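Local coordinates for protein acetyltransferase (Klebsiella pneumoniae, PDB 5XUN) that probably transfers the acetyl group of acetyl-CoA to glycyl-tRNA(Gly), acting as the GNAT-type toxin of a type II toxin-antitoxin system, at residues G73-P76 / Q80-K83; S68-G73 / L160-T165; R46-V51 / V113-R118. The protein carries 1 engineered substitution. All coordinates share one frame; numbering follows the deposited sequence.

Contact 1: G73-P76 / Q80-K83; sequences GMLP and QQKK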
# COMPACT_ATOMS: atom_id res chain seq x y z
N GLY B 73 17.65 4.60 -3.36
CA GLY B 73 18.78 4.68 -4.27
C GLY B 73 18.55 4.06 -5.63
O GLY B 73 19.28 4.38 -6.57
N MET B 74 17.53 3.21 -5.77
CA MET B 74 17.26 2.59 -7.06
C MET B 74 16.70 3.58 -8.07
O MET B 74 16.72 3.29 -9.27
CB MET B 74 16.27 1.43 -6.89
CG MET B 74 16.66 0.40 -5.84
SD MET B 74 15.53 -1.00 -5.90
CE MET B 74 16.49 -2.27 -5.07
N LEU B 75 16.20 4.72 -7.61
CA LEU B 75 15.65 5.72 -8.51
C LEU B 75 16.74 6.27 -9.43
O LEU B 75 17.85 6.59 -8.95
CB LEU B 75 15.03 6.86 -7.70
CG LEU B 75 13.51 7.03 -7.65
CD1 LEU B 75 12.81 5.75 -7.28
CD2 LEU B 75 13.14 8.14 -6.70
N PRO B 76 16.49 6.41 -10.73
CA PRO B 76 17.52 6.97 -11.61
C PRO B 76 17.74 8.45 -11.39
O PRO B 76 18.88 8.92 -11.51
CB PRO B 76 16.97 6.70 -13.02
CG PRO B 76 15.51 6.49 -12.84
CD PRO B 76 15.31 5.92 -11.47
N GLN B 80 14.74 13.14 -7.86
CA GLN B 80 13.66 12.46 -7.18
C GLN B 80 14.14 11.91 -5.88
O GLN B 80 13.41 11.98 -4.91
CB GLN B 80 13.07 11.31 -7.99
CG GLN B 80 12.71 11.59 -9.40
CD GLN B 80 11.41 12.27 -9.62
OE1 GLN B 80 11.11 13.30 -9.00
NE2 GLN B 80 10.64 11.76 -10.60
N GLN B 81 15.36 11.36 -5.86
CA GLN B 81 15.89 10.80 -4.62
C GLN B 81 15.92 11.84 -3.50
O GLN B 81 15.60 11.53 -2.35
CB GLN B 81 17.29 10.23 -4.85
CG GLN B 81 17.32 8.84 -5.43
CD GLN B 81 18.74 8.34 -5.64
OE1 GLN B 81 19.57 8.42 -4.74
NE2 GLN B 81 19.02 7.84 -6.84
N LYS B 82 16.34 13.07 -3.82
CA LYS B 82 16.38 14.12 -2.81
C LYS B 82 15.00 14.44 -2.25
O LYS B 82 14.90 14.96 -1.14
CB LYS B 82 17.02 15.39 -3.39
CG LYS B 82 18.49 15.24 -3.73
CD LYS B 82 19.17 16.60 -3.73
CE LYS B 82 20.62 16.50 -4.16
NZ LYS B 82 21.22 17.86 -4.34
N LYS B 83 13.94 14.16 -3.01
CA LYS B 83 12.58 14.35 -2.52
C LYS B 83 12.13 13.24 -1.58
O LYS B 83 11.14 13.42 -0.87
CB LYS B 83 11.60 14.46 -3.69
O HOH W 1 21.66 6.16 -6.91

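Contact 2: S68-G73 / L160-T165; sequences SCFERG and LLFYPT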
# COMPACT_ATOMS: atom_id res chain seq x y z
N SER B 68 4.21 -2.40 -0.77
CA SER B 68 5.64 -2.63 -0.71
C SER B 68 6.34 -1.30 -0.52
O SER B 68 5.71 -0.24 -0.41
CB SER B 68 6.15 -3.33 -1.97
OG SER B 68 5.93 -2.52 -3.11
N CYS B 69 7.67 -1.36 -0.44
CA CYS B 69 8.53 -0.20 -0.56
C CYS B 69 9.84 -0.68 -1.15
O CYS B 69 10.12 -1.88 -1.20
CB CYS B 69 8.73 0.51 0.79
SG CYS B 69 9.42 -0.50 2.12
N PHE B 70 10.65 0.26 -1.62
CA PHE B 70 11.91 -0.08 -2.27
C PHE B 70 12.93 1.01 -1.98
O PHE B 70 12.57 2.16 -1.70
CB PHE B 70 11.72 -0.27 -3.78
CG PHE B 70 11.38 0.99 -4.53
CD1 PHE B 70 10.06 1.42 -4.62
CD2 PHE B 70 12.36 1.72 -5.17
CE1 PHE B 70 9.75 2.57 -5.32
CE2 PHE B 70 12.05 2.87 -5.87
CZ PHE B 70 10.75 3.30 -5.95
N GLU B 71 14.20 0.63 -2.04
CA GLU B 71 15.29 1.52 -1.67
C GLU B 71 15.30 2.78 -2.53
O GLU B 71 15.23 2.71 -3.76
CB GLU B 71 16.64 0.80 -1.79
CG GLU B 71 16.90 -0.19 -0.67
CD GLU B 71 18.36 -0.60 -0.59
OE1 GLU B 71 19.23 0.17 -1.08
OE2 GLU B 71 18.65 -1.68 -0.04
N ARG B 72 15.39 3.93 -1.87
CA ARG B 72 15.41 5.21 -2.57
C ARG B 72 16.52 5.28 -3.61
O ARG B 72 16.35 5.91 -4.66
CB ARG B 72 15.53 6.34 -1.55
CG ARG B 72 16.23 7.59 -2.04
CD ARG B 72 16.47 8.56 -0.90
NE ARG B 72 17.31 8.00 0.16
CZ ARG B 72 17.54 8.61 1.32
NH1 ARG B 72 16.99 9.79 1.58
NH2 ARG B 72 18.30 8.03 2.24
N GLY B 73 17.65 4.60 -3.36
CA GLY B 73 18.78 4.68 -4.27
C GLY B 73 18.55 4.06 -5.63
O GLY B 73 19.28 4.38 -6.57
N LEU B 160 14.41 -4.60 -12.39
CA LEU B 160 13.57 -3.79 -11.52
C LEU B 160 13.10 -2.57 -12.29
O LEU B 160 13.92 -1.77 -12.77
CB LEU B 160 14.33 -3.39 -10.26
CG LEU B 160 15.07 -4.52 -9.54
CD1 LEU B 160 15.81 -3.99 -8.32
CD2 LEU B 160 14.12 -5.64 -9.15
N LEU B 161 11.78 -2.42 -12.42
CA LEU B 161 11.18 -1.32 -13.15
C LEU B 161 10.18 -0.62 -12.24
O LEU B 161 9.81 -1.12 -11.18
CB LEU B 161 10.49 -1.80 -14.44
CG LEU B 161 11.36 -2.65 -15.37
CD1 LEU B 161 10.54 -3.13 -16.56
CD2 LEU B 161 12.59 -1.88 -15.83
N PHE B 162 9.73 0.56 -12.67
CA PHE B 162 8.97 1.44 -11.80
C PHE B 162 8.13 2.36 -12.65
O PHE B 162 8.59 2.86 -13.68
CB PHE B 162 9.92 2.24 -10.90
CG PHE B 162 9.22 3.21 -9.99
CD1 PHE B 162 8.47 2.77 -8.91
CD2 PHE B 162 9.33 4.58 -10.20
CE1 PHE B 162 7.85 3.66 -8.06
CE2 PHE B 162 8.71 5.48 -9.36
CZ PHE B 162 7.96 5.02 -8.29
N TYR B 163 6.89 2.58 -12.23
CA TYR B 163 6.02 3.55 -12.90
C TYR B 163 5.52 4.53 -11.85
O TYR B 163 4.75 4.14 -10.95
CB TYR B 163 4.86 2.84 -13.59
CG TYR B 163 4.19 3.68 -14.66
CD1 TYR B 163 3.22 4.61 -14.33
CD2 TYR B 163 4.50 3.52 -16.01
CE1 TYR B 163 2.59 5.37 -15.29
CE2 TYR B 163 3.88 4.27 -16.99
CZ TYR B 163 2.92 5.20 -16.63
OH TYR B 163 2.28 5.95 -17.59
N PRO B 164 5.93 5.80 -11.91
CA PRO B 164 5.62 6.73 -10.81
C PRO B 164 4.15 7.11 -10.75
O PRO B 164 3.48 7.29 -11.78
CB PRO B 164 6.50 7.96 -11.11
CG PRO B 164 6.98 7.81 -12.50
CD PRO B 164 6.73 6.41 -12.98
N THR B 165 3.65 7.24 -9.52
CA THR B 165 2.31 7.77 -9.28
C THR B 165 2.11 9.11 -9.98
O THR B 165 1.02 9.40 -10.49
CB THR B 165 2.08 7.92 -7.77
OG1 THR B 165 2.12 6.63 -7.15
CG2 THR B 165 0.75 8.56 -7.47

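Contact 3: R46-V51 / V113-R118; sequences RGYALV and VAHVMR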
# COMPACT_ATOMS: atom_id res chain seq x y z
N ARG B 46 -3.78 -9.02 -3.40
CA ARG B 46 -5.14 -9.03 -3.91
C ARG B 46 -5.10 -9.34 -5.39
O ARG B 46 -4.23 -8.84 -6.12
CB ARG B 46 -5.86 -7.70 -3.65
CG ARG B 46 -5.99 -7.37 -2.16
CD ARG B 46 -6.73 -8.47 -1.39
NE ARG B 46 -8.18 -8.32 -1.50
CZ ARG B 46 -9.05 -9.15 -0.92
NH1 ARG B 46 -8.62 -10.17 -0.19
NH2 ARG B 46 -10.35 -8.96 -1.06
N GLY B 47 -6.00 -10.21 -5.83
CA GLY B 47 -5.96 -10.79 -7.16
C GLY B 47 -7.09 -10.28 -8.04
O GLY B 47 -8.22 -10.12 -7.58
N TYR B 48 -6.79 -10.09 -9.31
CA TYR B 48 -7.77 -9.65 -10.30
C TYR B 48 -7.70 -10.61 -11.48
O TYR B 48 -6.63 -11.13 -11.81
CB TYR B 48 -7.50 -8.21 -10.76
CG TYR B 48 -7.61 -7.20 -9.64
CD1 TYR B 48 -6.58 -7.03 -8.73
CD2 TYR B 48 -8.77 -6.43 -9.48
CE1 TYR B 48 -6.68 -6.11 -7.69
CE2 TYR B 48 -8.88 -5.51 -8.44
CZ TYR B 48 -7.83 -5.36 -7.55
OH TYR B 48 -7.92 -4.46 -6.51
N ALA B 49 -8.84 -10.85 -12.11
CA ALA B 49 -8.91 -11.83 -13.19
C ALA B 49 -9.56 -11.23 -14.43
O ALA B 49 -10.53 -10.47 -14.33
CB ALA B 49 -9.67 -13.07 -12.75
N LEU B 50 -9.04 -11.63 -15.59
CA LEU B 50 -9.63 -11.33 -16.89
C LEU B 50 -10.44 -12.55 -17.31
O LEU B 50 -9.88 -13.65 -17.44
CB LEU B 50 -8.53 -11.02 -17.90
CG LEU B 50 -8.87 -10.86 -19.38
CD1 LEU B 50 -9.64 -9.57 -19.60
CD2 LEU B 50 -7.60 -10.88 -20.20
N VAL B 51 -11.75 -12.38 -17.49
CA VAL B 51 -12.68 -13.50 -17.53
C VAL B 51 -13.64 -13.34 -18.70
O VAL B 51 -13.96 -12.23 -19.13
CB VAL B 51 -13.46 -13.65 -16.20
CG1 VAL B 51 -12.51 -13.84 -15.02
CG2 VAL B 51 -14.38 -12.46 -15.98
N VAL B 113 -2.64 -3.91 -17.48
CA VAL B 113 -1.79 -2.89 -16.87
C VAL B 113 -2.56 -1.58 -16.69
O VAL B 113 -2.38 -0.87 -15.69
CB VAL B 113 -0.51 -2.70 -17.71
CG1 VAL B 113 0.30 -1.52 -17.18
CG2 VAL B 113 0.31 -3.97 -17.70
N ALA B 114 -3.40 -1.22 -17.66
CA ALA B 114 -4.22 -0.02 -17.49
C ALA B 114 -5.15 -0.16 -16.30
O ALA B 114 -5.33 0.78 -15.52
CB ALA B 114 -5.02 0.27 -18.76
N HIS B 115 -5.73 -1.35 -16.12
CA HIS B 115 -6.57 -1.60 -14.95
C HIS B 115 -5.76 -1.54 -13.66
O HIS B 115 -6.23 -1.00 -12.65
CB HIS B 115 -7.27 -2.94 -15.10
CG HIS B 115 -8.32 -3.20 -14.06
ND1 HIS B 115 -8.01 -3.60 -12.78
CD2 HIS B 115 -9.67 -3.09 -14.12
CE1 HIS B 115 -9.13 -3.75 -12.09
NE2 HIS B 115 -10.15 -3.43 -12.87
N VAL B 116 -4.54 -2.08 -13.68
CA VAL B 116 -3.63 -1.95 -12.54
C VAL B 116 -3.45 -0.48 -12.18
O VAL B 116 -3.51 -0.09 -11.01
CB VAL B 116 -2.27 -2.60 -12.83
CG1 VAL B 116 -1.26 -2.26 -11.71
CG2 VAL B 116 -2.42 -4.11 -13.05
N MET B 117 -3.19 0.35 -13.19
CA MET B 117 -2.93 1.77 -12.95
C MET B 117 -4.10 2.44 -12.24
O MET B 117 -3.90 3.25 -11.33
CB MET B 117 -2.65 2.49 -14.27
CG MET B 117 -1.40 2.04 -14.98
SD MET B 117 0.00 2.00 -13.88
CE MET B 117 1.31 1.59 -15.03
N ARG B 118 -5.33 2.11 -12.64
CA ARG B 118 -6.49 2.73 -12.03
C ARG B 118 -6.63 2.30 -10.57
O ARG B 118 -7.02 3.11 -9.71
CB ARG B 118 -7.74 2.39 -12.83
CG ARG B 118 -9.01 3.02 -12.27
CD ARG B 118 -10.22 2.68 -13.12
NE ARG B 118 -10.21 3.36 -14.41
CZ ARG B 118 -10.49 4.65 -14.57
NH1 ARG B 118 -10.80 5.41 -13.52
NH2 ARG B 118 -10.46 5.19 -15.78

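Contact 1: G73-P76 / Q80-K83
Gln81 lies with its aliphatic stem against Leu75 and carries its amide past that point to the backbone; CG of Gln81 sits 3.8 Å from CB of Leu75. With CG placed beside the backbone N and the chain extended beyond it (chi2 179°), NE2 of Gln81 arrives 2.7 Å from the carbonyl O of Leu75. The hydrogen bond is short but bent: the N-H...O angle is 135°, and the donor is tilted out of the carbonyl plane. The second N-H of the same amide goes to a water, 3.1 Å from NE2 of Gln81, and that water in turn donates to the carbonyl O of Gly73 at 3.0 Å. Gly73 O is too poorly aligned to take a bond from NE2 directly, so the water completes the link. All this happens in the short connection between strand 59-71 and helix 78-83 of the GNAT fold: the chain leaves the strand through a 3-10 turn, passes Leu75, and folds back as a helix whose side chains close on the turn just made. Gln80 contributes carbon only across this turn. Its CB meets CD2 of Leu75 at 3.4 Å, the two side chains crossing at about a right angle, while a bend at chi2 (-81°) sends the amide of Gln80 away from the leucine. Tyr130, in a neighbouring loop, touches the side chains of both Leu75 and Gln80. At the start of the helix, the backbone N of Gln80 is hydrogen-bonded to OG of Ser77.

Contact 2: S68-G73 / L160-T165
The backbones of 68-73 and 160-165 stay well apart, coming nearest at Phe70 and Phe162 with their CA atoms 10.1 Å from each other, and they run steeply across one another. Both residues direct their side chains into the gap, and the two rings bridge it. Phe70 brings the outer end of its ring, CE1 and CZ, up to Phe162; the nearest approach is CE1 of Phe70 to CE1 of Phe162 at 3.5 Å. Seen from Phe162, the CZ of Phe70 lies over one face, 3.6 Å above the ring plane and displaced toward the rim. The planes meet at 53° with centroids 5.0 Å apart, an oblique pairing. These strands are not neighbours in the central GNAT sheet: 88-99 and 131-135 lie between them in the strand order, and the two side chains meet across these. Phe133 on strand 131-135 also meets the Phe70 ring, and Ala89 and Ser91 on strand 88-99 touch the same side chain. The Phe70 ring gets there with CG held between the backbone N and the carbonyl carbon (chi1 68°), the crowded position, whereas in Phe162 CG points opposite the backbone N (chi1 178°). Leu153 packs on Phe162 as well; the bound acetyl-CoA is about 12 Å from the Phe162 side chain and takes no part in this cluster. One residue before Phe70, Cys69 packs on Cys69 of the second subunit.

Contact 3: R46-V51 / V113-R118
Aromatic contact comes first: the CE1 corner of the His115 imidazole comes obliquely to the CD2-CE2 bond of the Tyr48 ring, 3.8 Å from CD2 of Tyr48 and 4.1 Å from its CE2. The rings are inclined at 58° with centroids 5.6 Å apart, and the two side chains cross at about a right angle. His115 reaches this place from helix 108-126 with CG opposite its backbone N (chi1 -171°), the helix lying across the sheet to which strand 46-51 belongs, as in other GNAT proteins. The ring of Tyr63, on the adjoining strand 59-71, is stacked on that of Tyr48, and Val119 packs against the same tyrosine.

As for hydrogen bonding, ND1 of His115 is hydrogen-bonded to OH of Tyr63. The hydroxyl of Tyr48 is hydrogen-bonded to the carbonyl O of Ala126 of the second subunit.

Between the two segments themselves the touch is one of ring against ring, purely van der Waals, with no polar pair joining them, while Tyr63 and the second subunit hold the polar ends and probably limit how far either ring can turn.

Contact 2 is the buried one, two phenylalanine rings meeting against the sheet; contact 3 is partly buried, with a ring pair close to the chain's centre; contact 1 lies near the surface, its centre about 22 Å from the centre of the chain, and is the one where a hydrogen bond and a water join the segments. Contacts 1 and 2 share Gly73 and adjoin, CD1 of Leu75 lying 3.3 Å from CE2 of Phe70, so the turn after strand 59-71 sits directly on the aromatic cluster. Contacts 2 and 3 use neighbouring strands of one sheet, both touch the second subunit, and meet where Met117 packs on Tyr163. Contacts 1 and 3 do not touch.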